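Local coordinates for FEZ-1 protein (Fluoribacter gormanii, PDB 5WCK), which acts as a monomeric subclass B3 metallo-beta-lactamase, probably hydrolysing the ring of beta-lactam antibiotics at a zinc-dependent active site, at residues Q166-I175 with L203-S214; I66-F74 with H149-T157. The protein carries 2 engineered substitutions. All blocks are in the same frame, centred on the assembly; numbering follows the deposited sequence. Where two conformers were deposited one is given.

Contact 1 (Q166-I175 with L203-S214). With SO4 (sulfate ion), chain H.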
loop_
_atom_site.group_PDB
_atom_site.type_symbol
_atom_site.label_atom_id
_atom_site.label_comp_id
_atom_site.label_asym_id
_atom_site.label_seq_id
_atom_site.Cartn_x
_atom_site.Cartn_y
_atom_site.Cartn_z
ATOM N N GLN A 166 7.674 14.985 15.624
ATOM C CA GLN A 166 7.647 14.771 14.170
ATOM C C GLN A 166 8.037 13.324 13.855
ATOM O O GLN A 166 9.058 12.821 14.314
ATOM C CB GLN A 166 8.656 15.687 13.473
ATOM C CG GLN A 166 8.372 17.171 13.667
ATOM C CD GLN A 166 7.128 17.623 12.943
ATOM O OE1 GLN A 166 6.964 17.398 11.746
ATOM N NE2 GLN A 166 6.248 18.304 13.658
ATOM N N TYR A 167 7.254 12.663 12.990
ATOM C CA TYR A 167 7.563 11.291 12.599
ATOM C C TYR A 167 7.349 11.117 11.096
ATOM O O TYR A 167 6.321 11.560 10.593
ATOM C CB TYR A 167 6.661 10.300 13.322
ATOM C CG TYR A 167 6.716 10.388 14.825
ATOM C CD1 TYR A 167 7.762 9.829 15.522
ATOM C CD2 TYR A 167 5.739 11.083 15.528
ATOM C CE1 TYR A 167 7.826 9.925 16.903
ATOM C CE2 TYR A 167 5.797 11.200 16.907
ATOM C CZ TYR A 167 6.844 10.618 17.589
ATOM O OH TYR A 167 6.913 10.731 18.950
ATOM N N GLN A 168 8.267 10.416 10.421
ATOM C CA GLN A 168 8.045 9.981 9.035
ATOM C C GLN A 168 7.285 8.637 9.053
ATOM O O GLN A 168 7.770 7.630 9.577
ATOM C CB GLN A 168 9.352 9.871 8.239
ATOM C CG GLN A 168 9.158 9.241 6.856
ATOM C CD GLN A 168 9.994 9.809 5.731
ATOM O OE1 GLN A 168 9.946 11.007 5.444
ATOM N NE2 GLN A 168 10.697 8.935 5.018
ATOM N N ALA A 169 6.091 8.650 8.447
ATOM C CA ALA A 169 5.286 7.464 8.215
ATOM C C ALA A 169 5.640 6.899 6.834
ATOM O O ALA A 169 5.760 7.625 5.856
ATOM C CB ALA A 169 3.812 7.776 8.310
ATOM N N VAL A 170 5.778 5.582 6.785
ATOM C CA VAL A 170 6.142 4.866 5.594
ATOM C C VAL A 170 5.151 3.704 5.432
ATOM O O VAL A 170 5.118 2.809 6.254
ATOM C CB VAL A 170 7.582 4.328 5.661
ATOM C CG1 VAL A 170 7.910 3.540 4.405
ATOM C CG2 VAL A 170 8.615 5.415 5.898
ATOM N N ILE A 171 4.362 3.740 4.354
ATOM C CA ILE A 171 3.502 2.602 3.992
ATOM C C ILE A 171 4.233 1.785 2.914
ATOM O O ILE A 171 4.202 2.135 1.717
ATOM C CB ILE A 171 2.105 3.070 3.534
ATOM C CG1 ILE A 171 1.425 4.010 4.532
ATOM C CG2 ILE A 171 1.205 1.876 3.226
ATOM C CD1 ILE A 171 0.212 4.772 3.982
ATOM N N ILE A 172 4.931 0.736 3.344
ATOM C CA ILE A 172 5.718 -0.106 2.439
ATOM C C ILE A 172 4.758 -0.772 1.450
ATOM O O ILE A 172 3.783 -1.427 1.845
ATOM C CB ILE A 172 6.572 -1.120 3.225
ATOM C CG1 ILE A 172 7.601 -0.395 4.098
ATOM C CG2 ILE A 172 7.242 -2.094 2.275
ATOM C CD1 ILE A 172 8.453 -1.272 4.985
ATOM N N GLY A 173 4.987 -0.564 0.162
ATOM C CA GLY A 173 4.054 -1.082 -0.862
ATOM C C GLY A 173 3.980 -2.594 -0.948
ATOM O O GLY A 173 2.885 -3.107 -1.177
ATOM N N SER A 174 5.169 -3.192 -0.875
ATOM C CA SER A 174 5.600 -4.621 -0.852
ATOM C C SER A 174 6.923 -4.781 -1.592
ATOM O O SER A 174 7.016 -4.293 -2.681
ATOM C CB SER A 174 4.670 -5.650 -1.469
ATOM O OG SER A 174 5.260 -6.924 -1.472
ATOM N N ILE A 175 7.845 -5.546 -1.006
ATOM C CA ILE A 175 9.080 -6.002 -1.718
ATOM C C ILE A 175 9.131 -7.542 -1.607
ATOM O O ILE A 175 10.194 -8.106 -1.631
ATOM C CB ILE A 175 10.388 -5.305 -1.314
ATOM C CG1 ILE A 175 10.607 -5.346 0.191
ATOM C CG2 ILE A 175 10.409 -3.890 -1.845
ATOM C CD1 ILE A 175 12.048 -5.142 0.525
ATOM N N LEU A 203 14.839 1.582 0.265
ATOM C CA LEU A 203 14.203 1.368 1.568
ATOM C C LEU A 203 15.236 1.296 2.712
ATOM O O LEU A 203 14.965 1.790 3.841
ATOM C CB LEU A 203 13.348 0.103 1.486
ATOM C CG LEU A 203 12.075 0.260 0.672
ATOM C CD1 LEU A 203 11.462 -1.108 0.452
ATOM C CD2 LEU A 203 11.071 1.210 1.318
ATOM N N GLU A 204 16.406 0.708 2.451
ATOM C CA GLU A 204 17.474 0.624 3.475
ATOM C C GLU A 204 17.959 2.015 3.889
ATOM O O GLU A 204 18.436 2.178 5.009
ATOM C CB GLU A 204 18.636 -0.237 3.014
ATOM C CG GLU A 204 18.280 -1.710 2.920
ATOM C CD GLU A 204 19.450 -2.673 3.016
ATOM O OE1 GLU A 204 20.601 -2.225 2.867
ATOM O OE2 GLU A 204 19.200 -3.876 3.200
ATOM N N SER A 205 17.841 3.007 3.018
ATOM C CA SER A 205 18.385 4.322 3.345
ATOM C C SER A 205 17.274 5.305 3.731
ATOM O O SER A 205 17.547 6.470 3.937
ATOM C CB SER A 205 19.257 4.824 2.240
ATOM O OG SER A 205 18.527 4.920 1.057
ATOM N N MET A 206 16.025 4.814 3.863
ATOM C CA MET A 206 14.824 5.650 4.084
ATOM C C MET A 206 14.551 5.784 5.590
ATOM O O MET A 206 14.432 4.784 6.307
ATOM C CB MET A 206 13.572 5.027 3.443
ATOM C CG MET A 206 12.334 5.888 3.497
ATOM S SD MET A 206 10.940 5.157 2.577
ATOM C CE MET A 206 11.435 5.589 0.913
ATOM N N ARG A 207 14.376 7.024 6.045
ATOM C CA ARG A 207 13.890 7.291 7.401
ATOM C C ARG A 207 12.500 6.653 7.551
ATOM O O ARG A 207 11.632 6.810 6.708
ATOM C CB ARG A 207 13.785 8.802 7.607
ATOM C CG ARG A 207 13.352 9.245 8.996
ATOM C CD ARG A 207 14.508 9.270 9.975
ATOM N NE ARG A 207 15.563 10.202 9.615
ATOM C CZ ARG A 207 15.566 11.505 9.886
ATOM N NH1 ARG A 207 16.539 12.261 9.414
ATOM N NH2 ARG A 207 14.618 12.045 10.637
ATOM N N CYS A 208 12.335 5.908 8.629
ATOM C CA CYS A 208 11.084 5.162 8.855
ATOM C C CYS A 208 10.790 5.168 10.355
ATOM O O CYS A 208 11.406 4.409 11.101
ATOM C CB CYS A 208 11.235 3.753 8.327
ATOM S SG CYS A 208 9.683 2.818 8.431
ATOM N N ASP A 209 9.860 6.021 10.766
ATOM C CA ASP A 209 9.465 6.128 12.179
ATOM C C ASP A 209 8.157 5.355 12.396
ATOM O O ASP A 209 8.095 4.463 13.239
ATOM C CB ASP A 209 9.323 7.577 12.653
ATOM C CG ASP A 209 10.583 8.415 12.459
ATOM O OD1 ASP A 209 11.642 7.969 12.910
ATOM O OD2 ASP A 209 10.499 9.446 11.800
ATOM N N ILE A 210 7.119 5.675 11.625
ATOM C CA ILE A 210 5.820 5.012 11.742
ATOM C C ILE A 210 5.726 3.994 10.605
ATOM O O ILE A 210 5.691 4.342 9.433
ATOM C CB ILE A 210 4.665 6.019 11.772
ATOM C CG1 ILE A 210 4.710 6.824 13.078
ATOM C CG2 ILE A 210 3.304 5.320 11.616
ATOM C CD1 ILE A 210 3.818 8.012 13.096
ATOM N N PHE A 211 5.815 2.737 11.001
ATOM C CA PHE A 211 6.051 1.600 10.137
ATOM C C PHE A 211 4.721 0.973 9.726
ATOM O O PHE A 211 4.037 0.401 10.559
ATOM C CB PHE A 211 6.954 0.613 10.882
ATOM C CG PHE A 211 7.109 -0.753 10.269
ATOM C CD1 PHE A 211 7.012 -0.979 8.904
ATOM C CD2 PHE A 211 7.337 -1.834 11.092
ATOM C CE1 PHE A 211 7.153 -2.262 8.389
ATOM C CE2 PHE A 211 7.452 -3.117 10.584
ATOM C CZ PHE A 211 7.357 -3.326 9.236
ATOM N N LEU A 212 4.367 1.104 8.448
ATOM C CA LEU A 212 3.081 0.594 7.939
ATOM C C LEU A 212 3.332 -0.175 6.639
ATOM O O LEU A 212 4.488 -0.239 6.126
ATOM C CB LEU A 212 2.121 1.770 7.721
ATOM C CG LEU A 212 1.841 2.626 8.954
ATOM C CD1 LEU A 212 1.105 3.905 8.568
ATOM C CD2 LEU A 212 1.036 1.843 9.983
ATOM N N GLY A 213 2.256 -0.750 6.096
ATOM C CA GLY A 213 2.372 -1.566 4.912
ATOM C C GLY A 213 1.030 -1.899 4.305
ATOM O O GLY A 213 -0.027 -1.574 4.830
ATOM N N SER A 214 1.102 -2.491 3.122
ATOM C CA SER A 214 -0.109 -2.885 2.371
ATOM C C SER A 214 -0.851 -4.057 3.033
ATOM O O SER A 214 -2.043 -4.236 2.774
ATOM C CB SER A 214 0.251 -3.159 0.961
ATOM O OG SER A 214 1.270 -4.147 0.873
HETATM S S SO4 H . 10.535 10.823 19.879
HETATM O O1 SO4 H . 11.056 9.506 19.517
HETATM O O2 SO4 H . 9.108 10.678 20.271
HETATM O O3 SO4 H . 11.276 11.347 21.060
HETATM O O4 SO4 H . 10.680 11.794 18.783
#

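Contact 2 (I66-F74 with H149-T157). With ZN (zinc ion), chain D.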
loop_
_atom_site.group_PDB
_atom_site.type_symbol
_atom_site.label_atom_id
_atom_site.label_comp_id
_atom_site.label_asym_id
_atom_site.label_seq_id
_atom_site.Cartn_x
_atom_site.Cartn_y
_atom_site.Cartn_z
ATOM N N ILE A 66 -9.498 11.692 -3.200
ATOM C CA ILE A 66 -8.345 11.089 -3.886
ATOM C C ILE A 66 -8.267 9.632 -3.444
ATOM O O ILE A 66 -8.394 9.350 -2.246
ATOM C CB ILE A 66 -7.017 11.822 -3.570
ATOM C CG1 ILE A 66 -7.055 13.290 -4.022
ATOM C CG2 ILE A 66 -5.852 11.102 -4.213
ATOM C CD1 ILE A 66 -5.811 14.085 -3.649
ATOM N N LEU A 67 -8.067 8.742 -4.424
ATOM C CA LEU A 67 -7.843 7.319 -4.202
ATOM C C LEU A 67 -6.454 6.955 -4.717
ATOM O O LEU A 67 -6.109 7.261 -5.875
ATOM C CB LEU A 67 -8.905 6.511 -4.961
ATOM C CG LEU A 67 -8.760 4.987 -4.887
ATOM C CD1 LEU A 67 -8.848 4.446 -3.465
ATOM C CD2 LEU A 67 -9.804 4.316 -5.759
ATOM N N LEU A 68 -5.645 6.356 -3.827
ATOM C CA LEU A 68 -4.301 5.844 -4.118
ATOM C C LEU A 68 -4.272 4.357 -3.786
ATOM O O LEU A 68 -5.155 3.865 -3.078
ATOM C CB LEU A 68 -3.259 6.570 -3.259
ATOM C CG LEU A 68 -3.330 8.085 -3.234
ATOM C CD1 LEU A 68 -2.343 8.640 -2.223
ATOM C CD2 LEU A 68 -3.094 8.664 -4.621
ATOM N N ILE A 69 -3.243 3.681 -4.301
ATOM C CA ILE A 69 -2.987 2.294 -4.015
ATOM C C ILE A 69 -1.505 2.082 -3.707
ATOM O O ILE A 69 -0.618 2.830 -4.161
ATOM C CB ILE A 69 -3.447 1.380 -5.159
ATOM C CG1 ILE A 69 -2.776 1.726 -6.488
ATOM C CG2 ILE A 69 -4.966 1.376 -5.245
ATOM C CD1 ILE A 69 -3.062 0.755 -7.624
ATOM N N SER A 70 -1.231 0.981 -2.992
ATOM C CA SER A 70 0.144 0.522 -2.775
ATOM C C SER A 70 0.732 -0.068 -4.065
ATOM O O SER A 70 1.868 0.191 -4.410
ATOM C CB SER A 70 0.208 -0.510 -1.680
ATOM O OG SER A 70 -0.067 0.086 -0.416
ATOM N N HIS A 71 -0.032 -0.943 -4.712
ATOM C CA HIS A 71 0.422 -1.543 -5.959
ATOM C C HIS A 71 -0.765 -2.201 -6.674
ATOM O O HIS A 71 -1.796 -2.445 -6.074
ATOM C CB HIS A 71 1.588 -2.520 -5.726
ATOM C CG HIS A 71 1.278 -3.767 -4.973
ATOM N ND1 HIS A 71 1.572 -3.927 -3.615
ATOM C CD2 HIS A 71 0.756 -4.942 -5.380
ATOM C CE1 HIS A 71 1.252 -5.153 -3.246
ATOM N NE2 HIS A 71 0.759 -5.804 -4.307
ATOM N N ALA A 72 -0.562 -2.485 -7.966
ATOM C CA ALA A 72 -1.633 -2.957 -8.858
ATOM C C ALA A 72 -1.764 -4.484 -8.807
ATOM O O ALA A 72 -1.413 -5.174 -9.752
ATOM C CB ALA A 72 -1.384 -2.468 -10.271
ATOM N N HIS A 73 -2.280 -4.995 -7.689
ATOM C CA HIS A 73 -2.788 -6.347 -7.556
ATOM C C HIS A 73 -4.223 -6.277 -7.018
ATOM O O HIS A 73 -4.599 -5.337 -6.314
ATOM C CB HIS A 73 -1.908 -7.204 -6.646
ATOM C CG HIS A 73 -0.669 -7.722 -7.286
ATOM N ND1 HIS A 73 0.461 -8.104 -6.542
ATOM C CD2 HIS A 73 -0.368 -7.958 -8.585
ATOM C CE1 HIS A 73 1.379 -8.555 -7.382
ATOM N NE2 HIS A 73 0.920 -8.444 -8.631
ATOM N N PHE A 74 -5.013 -7.298 -7.350
ATOM C CA PHE A 74 -6.437 -7.305 -6.995
ATOM C C PHE A 74 -6.682 -7.083 -5.497
ATOM O O PHE A 74 -7.700 -6.470 -5.131
ATOM C CB PHE A 74 -7.116 -8.608 -7.450
ATOM C CG PHE A 74 -6.754 -9.807 -6.618
ATOM C CD1 PHE A 74 -5.606 -10.536 -6.879
ATOM C CD2 PHE A 74 -7.528 -10.175 -5.530
ATOM C CE1 PHE A 74 -5.242 -11.610 -6.082
ATOM C CE2 PHE A 74 -7.166 -11.251 -4.735
ATOM C CZ PHE A 74 -6.021 -11.965 -5.006
ATOM N N HIS A 149 7.934 -6.172 -6.941
ATOM C CA HIS A 149 6.695 -6.871 -6.615
ATOM C C HIS A 149 5.635 -6.612 -7.691
ATOM O O HIS A 149 4.913 -7.531 -8.092
ATOM C CB HIS A 149 6.226 -6.524 -5.193
ATOM C CG HIS A 149 4.993 -7.260 -4.818
ATOM N ND1 HIS A 149 5.012 -8.556 -4.334
ATOM C CD2 HIS A 149 3.699 -6.893 -4.914
ATOM C CE1 HIS A 149 3.751 -8.951 -4.132
ATOM N NE2 HIS A 149 2.926 -7.944 -4.482
ATOM N N THR A 150 5.500 -5.342 -8.079
ATOM C CA THR A 150 4.871 -4.942 -9.328
ATOM C C THR A 150 5.785 -3.918 -9.980
ATOM O O THR A 150 6.724 -3.411 -9.368
ATOM C CB THR A 150 3.463 -4.352 -9.153
ATOM O OG1 THR A 150 3.592 -3.070 -8.537
ATOM C CG2 THR A 150 2.525 -5.245 -8.381
ATOM N N ARG A 151 5.550 -3.653 -11.265
ATOM C CA ARG A 151 6.425 -2.731 -11.987
ATOM C C ARG A 151 6.373 -1.335 -11.359
ATOM O O ARG A 151 7.372 -0.612 -11.389
ATOM C CB ARG A 151 5.962 -2.613 -13.439
ATOM C CG ARG A 151 6.027 -3.903 -14.235
ATOM C CD ARG A 151 5.447 -3.652 -15.614
ATOM N NE ARG A 151 5.460 -4.793 -16.515
ATOM C CZ ARG A 151 6.489 -5.189 -17.246
ATOM N NH1 ARG A 151 7.666 -4.585 -17.134
ATOM N NH2 ARG A 151 6.324 -6.219 -18.077
ATOM N N GLY A 152 5.200 -0.957 -10.826
ATOM C CA GLY A 152 4.978 0.383 -10.292
ATOM C C GLY A 152 4.669 0.423 -8.806
ATOM O O GLY A 152 4.104 1.409 -8.341
ATOM N N CYS A 153 5.080 -0.595 -8.056
ATOM C CA CYS A 153 4.792 -0.640 -6.629
ATOM C C CYS A 153 5.272 0.654 -5.977
ATOM O O CYS A 153 6.407 1.115 -6.245
ATOM C CB CYS A 153 5.498 -1.827 -5.998
ATOM S SG CYS A 153 5.129 -1.949 -4.232
ATOM N N THR A 154 4.391 1.224 -5.148
ATOM C CA THR A 154 4.564 2.547 -4.556
ATOM C C THR A 154 4.648 2.394 -3.039
ATOM O O THR A 154 3.755 1.847 -2.428
ATOM C CB THR A 154 3.430 3.499 -4.954
ATOM O OG1 THR A 154 3.380 3.526 -6.387
ATOM C CG2 THR A 154 3.607 4.902 -4.402
ATOM N N THR A 155 5.706 2.967 -2.469
ATOM C CA THR A 155 5.834 3.151 -1.039
ATOM C C THR A 155 5.481 4.612 -0.752
ATOM O O THR A 155 6.127 5.527 -1.269
ATOM C CB THR A 155 7.247 2.794 -0.581
ATOM O OG1 THR A 155 7.389 1.373 -0.705
ATOM C CG2 THR A 155 7.501 3.184 0.862
ATOM N N TRP A 156 4.451 4.815 0.055
ATOM C CA TRP A 156 3.906 6.139 0.340
ATOM C C TRP A 156 4.514 6.669 1.636
ATOM O O TRP A 156 4.538 5.948 2.611
ATOM C CB TRP A 156 2.373 6.077 0.432
ATOM C CG TRP A 156 1.672 5.914 -0.886
ATOM C CD1 TRP A 156 1.098 4.794 -1.424
ATOM C CD2 TRP A 156 1.506 6.951 -1.853
ATOM N NE1 TRP A 156 0.604 5.062 -2.679
ATOM C CE2 TRP A 156 0.814 6.392 -2.952
ATOM C CE3 TRP A 156 1.859 8.299 -1.871
ATOM C CZ2 TRP A 156 0.502 7.169 -4.067
ATOM C CZ3 TRP A 156 1.528 9.062 -2.964
ATOM C CH2 TRP A 156 0.873 8.491 -4.052
ATOM N N THR A 157 4.973 7.924 1.637
ATOM C CA THR A 157 5.499 8.519 2.855
ATOM C C THR A 157 4.809 9.852 3.141
ATOM O O THR A 157 4.338 10.552 2.239
ATOM C CB THR A 157 7.023 8.666 2.799
ATOM O OG1 THR A 157 7.354 9.619 1.785
ATOM C CG2 THR A 157 7.735 7.347 2.570
HETATM ZN ZN ZN D . 0.849 -7.877 -4.531
HETATM O O HOH W 1 2.167 1.721 -0.147
HETATM O O HOH W 2 -0.479 -8.547 -3.240
#

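Contact 1 (Q166-I175 with L203-S214)
Val170 overlaps Cys208, its CG2 methyl lying 3.8 Å from Cys208 SG and also against Arg207 O, while the other methyl, CG1, anti to the backbone N (chi1 178°), faces Met206 SD at 3.9 Å. Cys208 is itself fixed by a disulfide to Cys242. Two residues earlier, Gln168 bends at chi2 (143°), and NE2 donates to Arg207 O (2.9 Å), tilted out of the carbonyl plane. Its backbone bonds too: Gln168 N gives a nearly straight bond to Asp209 OD2 (2.8 Å), which receives it on its anti lone pair, and Gln168 O accepts from both Asp209 N and Ile210 N. From there a parallel ladder runs through Val170, Leu212 and Ile172. Ile210 sets CD1 against Tyr167 CB at 3.7 Å, and Tyr167 OH donates to O2 of a sulfate, probably from the crystallisation liquor. On the other side of the sheet, Ile172 CD1 reaches Phe211 CE1 at 3.8 Å. The last backbone bond is Ser214 N to Ile172 O; just past it Ser214 OG donates to Gly173 O (2.8 Å) from above the carbonyl plane. Beyond, Ile175 and Leu203 touch tip to tip. The whole is a beta-alpha-beta crossover, helix 192-204 linking parallel strands 165-172 and 210-213.

Contact 2 (I66-F74 with H149-T157)
His71 begins with CB against Thr150, 3.5 Å from its OG1, and also beside Cys153 CA and SG. Thr150 OG1 is itself hydrogen-bonded to Asp97 OD2. A chi1 of 67° places CG between the backbone N and the carbonyl carbon, turning the ring in toward 149-150. Further out, CD2 meets the Thr150 CG2 methyl at 3.5 Å, and CE1 lies 3.4 Å from His149 CD2, which sits over one ring face near the rim. The His149 edge thus points at the face of His71, the planes 72° apart. At the tip, NE2 binds zinc at 2.1 Å; on the ring's other nitrogen, ND1 is held by Gly173 O, which fixes the ring's rotation. His73 ND1, His149 NE2 and a water complete the ion's shell. His149 ND1 is held in turn by Gly176 O, and Thr150 CG2, besides touching His71, lies over the face of His73 as a CH-pi contact.

Away from the metal, Ser70 O accepts from Thr154 N (2.8 Å), and a water joins Ser70 OG to Thr154 O. Trp156 NE1 donates to Ile69 O at 2.9 Å with an N-H...O angle of 167°; the oxygen lies in the indole plane, although the nitrogen stands above the carbonyl plane. One indole face takes Leu68 CD1, 3.7 Å from Trp156 CZ2, and the opposite face takes Thr154 CG2. The indole is therefore held on both faces and at its N-H. His71, His73, Asp75 and His76 form the His-X-His-X-Asp-His motif; Asp75 and His76 belong to the second zinc, while His71 and His73 with His149 make the three-histidine site of the metallo-beta-lactamase fold.

In the fold
Residues 66-74 take in the end of strand 64-68, in the seven-stranded sheet, and the loop after it. The chain then makes a long excursion through helices and strands before 149-157 returns to close contact 2, bringing the five-stranded sheet against the first. Strand 154-162 turns directly into 165-172, and helix 192-204 carries the chain back to strand 210-213, where contact 1 closes a shorter loop. The two loops follow in series, neither nesting nor crossing. They still meet side by side: Ile171 N probably hydrogen-bonds to Trp156 O within the shared sheet, and Ser174 packs on His149. Just past contact 1, His215 joins the second zinc site, so contact 1 ends beside the metal centre that contact 2 helps build.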